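Local structure of pyrethroid hydrolase (Sphingobium faniae, 5Y57) at residues I7-A12 and P36-H41. The protein catalyses the hydrolysis of pyrethroid pesticides, splitting the ester of cypermethrin or permethrin into its alcohol and its cyclopropanecarboxylic acid. Sequence-based numbering, arbitrary orientation.
With PMS (phenylmethanesulfonic acid), chain G.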
loop_
_atom_site.group_PDB
_atom_site.type_symbol
_atom_site.label_atom_id
_atom_site.label_comp_id
_atom_site.label_asym_id
_atom_site.label_seq_id
_atom_site.Cartn_x
_atom_site.Cartn_y
_atom_site.Cartn_z
ATOM N N ILE A 7 0.091 -3.655 -10.838
ATOM C CA ILE A 7 0.928 -4.230 -9.785
ATOM C C ILE A 7 0.376 -3.771 -8.446
ATOM O O ILE A 7 0.480 -2.588 -8.101
ATOM C CB ILE A 7 2.398 -3.824 -9.935
ATOM C CG1 ILE A 7 2.939 -4.239 -11.301
ATOM C CG2 ILE A 7 3.248 -4.388 -8.758
ATOM C CD1 ILE A 7 4.282 -3.626 -11.639
ATOM N N LEU A 8 -0.215 -4.709 -7.700
ATOM C CA LEU A 8 -0.804 -4.462 -6.388
ATOM C C LEU A 8 0.211 -4.812 -5.311
ATOM O O LEU A 8 0.761 -5.918 -5.316
ATOM C CB LEU A 8 -2.065 -5.300 -6.174
ATOM C CG LEU A 8 -2.967 -5.414 -7.399
ATOM C CD1 LEU A 8 -4.020 -6.422 -7.107
ATOM C CD2 LEU A 8 -3.580 -4.027 -7.697
ATOM N N ILE A 9 0.432 -3.888 -4.383
ATOM C CA ILE A 9 1.467 -4.027 -3.364
ATOM C C ILE A 9 0.832 -4.010 -1.981
ATOM O O ILE A 9 0.108 -3.070 -1.630
ATOM C CB ILE A 9 2.530 -2.928 -3.509
ATOM C CG1 ILE A 9 3.232 -3.065 -4.857
ATOM C CG2 ILE A 9 3.516 -2.946 -2.333
ATOM C CD1 ILE A 9 4.318 -2.014 -5.091
ATOM N N HIS A 10 1.133 -5.039 -1.193
ATOM C CA HIS A 10 0.577 -5.224 0.133
ATOM C C HIS A 10 1.142 -4.192 1.128
ATOM O O HIS A 10 2.180 -3.569 0.908
ATOM C CB HIS A 10 0.884 -6.634 0.630
ATOM C CG HIS A 10 2.353 -6.921 0.725
ATOM N ND1 HIS A 10 3.160 -6.366 1.698
ATOM C CD2 HIS A 10 3.168 -7.671 -0.058
ATOM C CE1 HIS A 10 4.404 -6.774 1.516
ATOM N NE2 HIS A 10 4.436 -7.564 0.456
ATOM N N GLY A 11 0.451 -4.056 2.248
ATOM C CA GLY A 11 0.910 -3.231 3.353
ATOM C C GLY A 11 1.708 -4.033 4.377
ATOM O O GLY A 11 2.108 -5.173 4.146
ATOM N N ALA A 12 1.928 -3.415 5.542
ATOM C CA ALA A 12 2.760 -4.038 6.567
ATOM C C ALA A 12 2.175 -5.356 7.078
ATOM O O ALA A 12 0.961 -5.510 7.246
ATOM C CB ALA A 12 2.957 -3.065 7.726
ATOM N N PRO A 36 3.017 -9.120 -5.988
ATOM C CA PRO A 36 4.230 -9.771 -5.507
ATOM C C PRO A 36 4.429 -9.572 -4.020
ATOM O O PRO A 36 3.953 -8.604 -3.426
ATOM C CB PRO A 36 5.334 -9.063 -6.290
ATOM C CG PRO A 36 4.785 -7.646 -6.447
ATOM C CD PRO A 36 3.279 -7.776 -6.545
ATOM N N ASP A 37 5.141 -10.520 -3.423
ATOM C CA ASP A 37 5.665 -10.339 -2.080
ATOM C C ASP A 37 6.834 -9.352 -2.140
ATOM O O ASP A 37 7.731 -9.484 -2.976
ATOM C CB ASP A 37 6.122 -11.691 -1.516
ATOM C CG ASP A 37 4.963 -12.599 -1.055
ATOM O OD1 ASP A 37 3.826 -12.132 -0.827
ATOM O OD2 ASP A 37 5.211 -13.812 -0.867
ATOM N N LEU A 38 6.834 -8.338 -1.279
ATOM C CA LEU A 38 8.032 -7.526 -1.201
ATOM C C LEU A 38 9.114 -8.312 -0.472
ATOM O O LEU A 38 8.841 -9.322 0.165
ATOM C CB LEU A 38 7.748 -6.196 -0.498
ATOM C CG LEU A 38 6.880 -5.224 -1.304
ATOM C CD1 LEU A 38 6.491 -3.975 -0.506
ATOM C CD2 LEU A 38 7.616 -4.821 -2.538
ATOM N N THR A 39 10.356 -7.859 -0.605
ATOM C CA THR A 39 11.452 -8.474 0.123
ATOM C C THR A 39 11.092 -8.673 1.589
ATOM O O THR A 39 10.595 -7.755 2.253
ATOM C CB THR A 39 12.709 -7.618 -0.002
ATOM O OG1 THR A 39 12.972 -7.376 -1.386
ATOM C CG2 THR A 39 13.870 -8.362 0.569
ATOM N N GLY A 40 11.341 -9.889 2.092
ATOM C CA GLY A 40 11.104 -10.217 3.489
ATOM C C GLY A 40 9.720 -10.745 3.784
ATOM O O GLY A 40 9.454 -11.155 4.917
ATOM N N HIS A 41 8.822 -10.750 2.799
ATOM C CA HIS A 41 7.437 -11.127 3.026
ATOM C C HIS A 41 7.136 -12.520 2.494
ATOM O O HIS A 41 5.990 -12.811 2.128
ATOM C CB HIS A 41 6.497 -10.092 2.393
ATOM C CG HIS A 41 6.423 -8.805 3.146
ATOM N ND1 HIS A 41 5.346 -8.465 3.935
ATOM C CD2 HIS A 41 7.297 -7.780 3.243
ATOM C CE1 HIS A 41 5.556 -7.279 4.476
ATOM N NE2 HIS A 41 6.736 -6.845 4.076
HETATM C C PMS G . -0.606 0.615 8.132
HETATM S S PMS G . -0.667 -0.707 7.103
HETATM C C1 PMS G . 0.156 0.494 9.434
HETATM C C2 PMS G . 0.405 -0.738 10.016
HETATM C C3 PMS G . 1.114 -0.810 11.214
HETATM C C4 PMS G . 1.562 0.351 11.815
HETATM C C5 PMS G . 1.314 1.586 11.220
HETATM C C6 PMS G . 0.602 1.663 10.037
HETATM O O2S PMS G . 0.554 -1.023 6.427
HETATM O O1S PMS G . -1.285 -1.888 7.635
HETATM O O HOH W 1 1.531 -7.376 -3.082
#
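His10 sets CE1 of its imidazole over the middle of one face of the His41 ring, 3.1 Å from His41 ND1. The two ring planes lie obliquely, at 43° to each other. His10 gets there because CG sits between its backbone N and carbonyl carbon (chi1 60°), which swings the ring off the end of strand 3-9 and across to the loop of 36-41. Both ring nitrogens are then used: NE2 accepts the backbone N-H of Leu38 over 3.1 Å in an almost straight bond (175°), while ND1 donates to Gly11 O at 2.9 Å, meeting that oxygen near the ring plane. With two bonds fixing its rotation, the imidazole offers its edge to Pro36 O and Asp37 CA. Were an alanine here, the Leu38 N-H would probably lose its acceptor and a gap would be likely to open over the His41 face. Apolar packing flanks the ring: Leu38 CD1 meets Ile9 CG2 at 3.6 Å, and Pro36 CD meets Ile7 CG2 and also sits against the carbonyl oxygen of Leu8. Between the two backbones a water donates to Leu8 O and Pro36 O and weakly accepts from His10 N. His41 closes the type II turn that starts at Leu38, and its own nitrogens bond to Asn14 O and Tyr57 OH. Beyond the ring, Ala12 N donates to O2S of the bound phenylmethanesulfonic acid over 2.9 Å, and Leu79 N bonds to the same ligand; two backbone amides on one acid, next to the probable nucleophile elbow, are consistent with the oxyanion hole of an alpha/beta hydrolase. Accepting at NE2 while donating from ND1 would suit a neutral His10 that carries its proton on ND1, a second-shell group that probably helps hold the backbone of Gly11 and Ala12 in place.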